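PDB 3K5I: phosphoribosyl-aminoimidazole carboxylase, which probably catalyses the ATP-dependent carboxylation of 5-aminoimidazole ribonucleotide to N5-carboxyaminoimidazole ribonucleotide, a step of purine biosynthesis, as an ATP-grasp enzyme. Local coordinates for residues M38-A43 / I48-L53. Residues are numbered along the deposited sequence; the frame is centred on the assembly and turned at random.
Sequences MLVESA and IQVNVL
The carbonyl oxygen of Ala-43 accepts a hydrogen bond from the backbone amide of Ile-48, N to O 2.9 Å. The N-H points almost straight at the oxygen (174°), yet the donor stands above the carbonyl plane, 39° out of it. This bond spans the last turn of helix 34-46 and the turn into strand 49-54, where the CA atoms of Ala-43 and Ile-48 are 5.1 Å apart.

Beyond it the contact is apolar and rests on Val-50, which projects from the strand toward the helix and lies over Ala-43; the modelled approach of its CG2 to the methyl of Ala-43 is too close to be trusted, and its exact placement there is doubtful. The other methyl, CG1, anti to the backbone N (chi1 -179°), reaches Val-40. There CG1 of Val-50 lies 4.2 Å from CG2 of Val-40, an ordinary van der Waals contact in which the two valines meet at a slant. All four residues are buried.

The contact joins the helix and second strand of the beta-alpha-beta unit formed by strand 26-30, helix 34-46 and strand 49-54, within the Rossmann-like preATP-grasp domain. Strand 49-54 runs parallel to 26-30, with Val-50 also touching Val-27, while Leu-39 and Ser-42 of the same helix pack against helix 307-315.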
loop_
_atom_site.group_PDB
_atom_site.type_symbol
_atom_site.label_atom_id
_atom_site.label_comp_id
_atom_site.label_asym_id
_atom_site.label_seq_id
_atom_site.Cartn_x
_atom_site.Cartn_y
_atom_site.Cartn_z
ATOM N N MET A 38 1.341 9.701 -0.777
ATOM C CA MET A 38 1.743 8.426 -1.320
ATOM C C MET A 38 3.217 8.295 -1.004
ATOM O O MET A 38 3.733 7.210 -0.689
ATOM C CB MET A 38 1.422 8.317 -2.819
ATOM C CG MET A 38 -0.036 7.931 -2.816
ATOM S SD MET A 38 -0.845 7.732 -4.396
ATOM C CE MET A 38 -0.868 9.292 -4.912
ATOM N N LEU A 39 3.906 9.423 -1.035
ATOM C CA LEU A 39 5.321 9.322 -0.681
ATOM C C LEU A 39 5.488 8.783 0.753
ATOM O O LEU A 39 6.316 7.905 0.961
ATOM C CB LEU A 39 6.086 10.629 -0.943
ATOM C CG LEU A 39 7.611 10.419 -0.973
ATOM C CD1 LEU A 39 8.264 9.771 -2.213
ATOM C CD2 LEU A 39 8.357 11.692 -0.612
ATOM N N VAL A 40 4.720 9.292 1.722
ATOM C CA VAL A 40 4.760 8.852 3.128
ATOM C C VAL A 40 4.332 7.402 3.193
ATOM O O VAL A 40 4.973 6.601 3.866
ATOM C CB VAL A 40 3.904 9.737 4.092
ATOM C CG1 VAL A 40 4.203 9.481 5.633
ATOM C CG2 VAL A 40 4.251 11.180 3.811
ATOM N N GLU A 41 3.303 6.975 2.486
ATOM C CA GLU A 41 3.142 5.543 2.645
ATOM C C GLU A 41 4.466 4.843 2.355
ATOM O O GLU A 41 4.929 3.939 3.085
ATOM C CB GLU A 41 2.152 5.037 1.636
ATOM C CG GLU A 41 1.003 6.028 1.581
ATOM C CD GLU A 41 -0.050 5.543 0.602
ATOM O OE1 GLU A 41 0.341 4.975 -0.428
ATOM O OE2 GLU A 41 -1.273 5.602 0.813
ATOM N N SER A 42 5.103 5.235 1.265
ATOM C CA SER A 42 6.368 4.540 0.930
ATOM C C SER A 42 7.413 4.760 2.006
ATOM O O SER A 42 8.214 3.880 2.227
ATOM C CB SER A 42 6.938 5.114 -0.371
ATOM O OG SER A 42 6.200 4.606 -1.465
ATOM N N ALA A 43 7.416 5.916 2.667
ATOM C CA ALA A 43 8.428 6.206 3.670
ATOM C C ALA A 43 8.312 5.327 4.900
ATOM O O ALA A 43 9.300 4.808 5.480
ATOM C CB ALA A 43 8.502 7.837 3.955
ATOM N N ILE A 48 11.401 5.507 7.370
ATOM C CA ILE A 48 12.146 6.729 7.089
ATOM C C ILE A 48 11.189 7.841 7.464
ATOM O O ILE A 48 10.050 7.846 7.031
ATOM C CB ILE A 48 12.650 6.878 5.651
ATOM C CG1 ILE A 48 13.908 6.043 5.655
ATOM C CG2 ILE A 48 12.985 8.377 5.210
ATOM C CD1 ILE A 48 14.022 5.248 4.425
ATOM N N GLN A 49 11.708 8.743 8.283
ATOM C CA GLN A 49 10.986 9.879 8.817
ATOM C C GLN A 49 10.842 10.898 7.750
ATOM O O GLN A 49 11.829 11.360 7.158
ATOM C CB GLN A 49 11.714 10.614 9.953
ATOM C CG GLN A 49 10.671 11.442 10.707
ATOM C CD GLN A 49 11.216 12.158 11.914
ATOM O OE1 GLN A 49 11.481 11.511 12.912
ATOM N NE2 GLN A 49 11.353 13.481 11.853
ATOM N N VAL A 50 9.565 11.213 7.584
ATOM C CA VAL A 50 9.153 12.228 6.668
ATOM C C VAL A 50 8.574 13.480 7.363
ATOM O O VAL A 50 7.461 13.408 7.942
ATOM C CB VAL A 50 8.410 11.677 5.433
ATOM C CG1 VAL A 50 8.016 12.857 4.492
ATOM C CG2 VAL A 50 9.356 10.725 4.654
ATOM N N ASN A 51 9.320 14.609 7.356
ATOM C CA ASN A 51 8.715 15.827 7.964
ATOM C C ASN A 51 8.020 16.584 6.847
ATOM O O ASN A 51 8.618 16.901 5.842
ATOM C CB ASN A 51 9.687 16.829 8.540
ATOM C CG ASN A 51 10.566 16.169 9.535
ATOM O OD1 ASN A 51 10.104 15.228 10.154
ATOM N ND2 ASN A 51 11.829 16.532 9.572
ATOM N N VAL A 52 6.750 16.902 6.982
ATOM C CA VAL A 52 6.041 17.573 5.885
ATOM C C VAL A 52 5.748 19.055 5.994
ATOM O O VAL A 52 5.394 19.527 7.045
ATOM C CB VAL A 52 4.598 16.913 5.949
ATOM C CG1 VAL A 52 3.710 17.187 4.772
ATOM C CG2 VAL A 52 4.731 15.429 6.109
ATOM N N LEU A 53 5.914 19.799 4.910
ATOM C CA LEU A 53 5.569 21.207 5.010
ATOM C C LEU A 53 4.210 21.460 4.295
ATOM O O LEU A 53 4.065 21.274 3.078
ATOM C CB LEU A 53 6.680 22.102 4.434
ATOM C CG LEU A 53 6.425 23.624 4.497
ATOM C CD1 LEU A 53 5.938 24.205 5.827
ATOM C CD2 LEU A 53 7.567 24.464 3.907
#